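Local coordinates for carboxypeptidase Y inhibitor (Saccharomyces cerevisiae, PDB 1WPX), which inhibits the vacuolar serine protease carboxypeptidase Y specifically and potently, as a member of the phosphatidylethanolamine-binding protein family, at residues 189-194 and 199-204. Numbering follows the deposited sequence.
Sequences WGYGTP and GKWAKE
Tyr191 reaches across to segment 199-204 with its ring lying against the aliphatic part of Lys200. CG of Lys200 sits 3.9 Å from the centroid of the Tyr191 ring and 26° off its normal, which defines a CH-pi contact over one face. Tyr191 and Glu204 approach from opposite directions, and Tyr191 OH donates a weak hydrogen bond to Glu204 OE2 (3.0 Å), with ring and carboxylate planes 75° apart. That same hydroxyl lies in the plane of the Trp201 indole, at its edge, 3.5 Å from Trp201 CD1. Trp201 CG, anti to the backbone N, carries the indole toward Trp189, whose CZ3 approaches Trp201 CE3 to 3.6 Å; the planes are inclined at 49°, an oblique pairing. The contact joins the loop after strand 162-170 to helix 198-203, and both tryptophans also touch Val114 on strand 110-120 of the antiparallel sheet of this phosphatidylethanolamine-binding protein fold. With a leucine at Tyr191, lacking the phenol, Glu204 OE2 would probably be left to Ser181 OG, and Lys200 CG would lose its aromatic face. Further out, Ser181 O accepts from Trp201 NE1, consistent with Ser181 holding both side chains, while Trp189 NE1 is hydrogen-bonded to Thr95 OG1.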
# COMPACT_ATOMS: atom_id res chain seq x y z
N TRP B 189 11.19 -7.66 -33.47
CA TRP B 189 10.72 -6.46 -34.15
C TRP B 189 11.25 -6.51 -35.58
O TRP B 189 11.49 -5.47 -36.21
CB TRP B 189 11.22 -5.19 -33.44
CG TRP B 189 10.40 -4.80 -32.24
CD1 TRP B 189 10.10 -5.59 -31.17
CD2 TRP B 189 9.73 -3.55 -32.02
NE1 TRP B 189 9.28 -4.91 -30.29
CE2 TRP B 189 9.05 -3.65 -30.79
CE3 TRP B 189 9.65 -2.35 -32.74
CZ2 TRP B 189 8.28 -2.61 -30.27
CZ3 TRP B 189 8.90 -1.30 -32.22
CH2 TRP B 189 8.22 -1.44 -30.99
N GLY B 190 11.43 -7.73 -36.08
CA GLY B 190 11.91 -7.93 -37.43
C GLY B 190 13.35 -7.52 -37.67
O GLY B 190 13.73 -7.25 -38.81
N TYR B 191 14.15 -7.46 -36.62
CA TYR B 191 15.55 -7.08 -36.75
C TYR B 191 16.48 -8.28 -36.89
O TYR B 191 17.67 -8.12 -37.14
CB TYR B 191 15.99 -6.24 -35.55
CG TYR B 191 15.54 -4.80 -35.62
CD1 TYR B 191 16.24 -3.86 -36.37
CD2 TYR B 191 14.40 -4.37 -34.94
CE1 TYR B 191 15.82 -2.54 -36.45
CE2 TYR B 191 13.96 -3.05 -35.03
CZ TYR B 191 14.67 -2.14 -35.78
OH TYR B 191 14.24 -0.84 -35.88
N GLY B 192 15.93 -9.48 -36.74
CA GLY B 192 16.75 -10.67 -36.86
C GLY B 192 17.58 -10.99 -35.63
O GLY B 192 17.49 -12.09 -35.08
N THR B 193 18.40 -10.04 -35.18
CA THR B 193 19.24 -10.25 -34.01
C THR B 193 18.42 -10.38 -32.72
O THR B 193 17.33 -9.82 -32.61
CB THR B 193 20.26 -9.11 -33.84
OG1 THR B 193 19.57 -7.86 -33.74
CG2 THR B 193 21.19 -9.06 -35.04
N PRO B 194 18.94 -11.12 -31.73
CA PRO B 194 18.25 -11.32 -30.45
C PRO B 194 18.38 -10.12 -29.50
O PRO B 194 19.37 -9.37 -29.56
CB PRO B 194 18.92 -12.57 -29.87
CG PRO B 194 19.51 -13.25 -31.07
CD PRO B 194 20.04 -12.09 -31.86
N GLY B 199 14.13 -0.16 -28.20
CA GLY B 199 15.33 0.65 -28.05
C GLY B 199 15.92 1.01 -29.40
O GLY B 199 16.14 2.18 -29.68
N LYS B 200 16.16 -0.00 -30.22
CA LYS B 200 16.72 0.17 -31.56
C LYS B 200 15.81 1.05 -32.43
O LYS B 200 16.25 2.08 -32.97
CB LYS B 200 16.87 -1.20 -32.23
CG LYS B 200 17.46 -1.17 -33.63
CD LYS B 200 18.90 -0.71 -33.59
CE LYS B 200 19.60 -0.93 -34.92
NZ LYS B 200 21.04 -0.54 -34.81
N TRP B 201 14.55 0.64 -32.55
CA TRP B 201 13.56 1.34 -33.35
C TRP B 201 13.29 2.78 -32.92
O TRP B 201 13.14 3.66 -33.76
CB TRP B 201 12.24 0.56 -33.34
CG TRP B 201 11.22 1.07 -34.29
CD1 TRP B 201 11.23 0.93 -35.65
CD2 TRP B 201 10.03 1.80 -33.97
NE1 TRP B 201 10.11 1.52 -36.19
CE2 TRP B 201 9.36 2.06 -35.18
CE3 TRP B 201 9.46 2.26 -32.77
CZ2 TRP B 201 8.15 2.76 -35.23
CZ3 TRP B 201 8.26 2.95 -32.82
CH2 TRP B 201 7.62 3.19 -34.04
N ALA B 202 13.23 3.01 -31.61
CA ALA B 202 12.96 4.35 -31.10
C ALA B 202 14.10 5.32 -31.41
O ALA B 202 13.86 6.50 -31.68
CB ALA B 202 12.72 4.31 -29.59
N LYS B 203 15.33 4.82 -31.38
CA LYS B 203 16.49 5.65 -31.65
C LYS B 203 16.62 6.03 -33.12
O LYS B 203 16.83 7.20 -33.44
CB LYS B 203 17.77 4.95 -31.20
CG LYS B 203 18.13 5.22 -29.76
CD LYS B 203 18.42 6.71 -29.54
CE LYS B 203 18.71 7.04 -28.07
NZ LYS B 203 19.00 8.49 -27.85
N GLU B 204 16.48 5.06 -34.02
CA GLU B 204 16.60 5.37 -35.43
C GLU B 204 15.46 6.24 -35.94
O GLU B 204 15.46 6.67 -37.09
CB GLU B 204 16.71 4.08 -36.27
CG GLU B 204 15.58 3.07 -36.11
CD GLU B 204 15.83 1.80 -36.92
OE1 GLU B 204 16.92 1.20 -36.79
OE2 GLU B 204 14.93 1.39 -37.69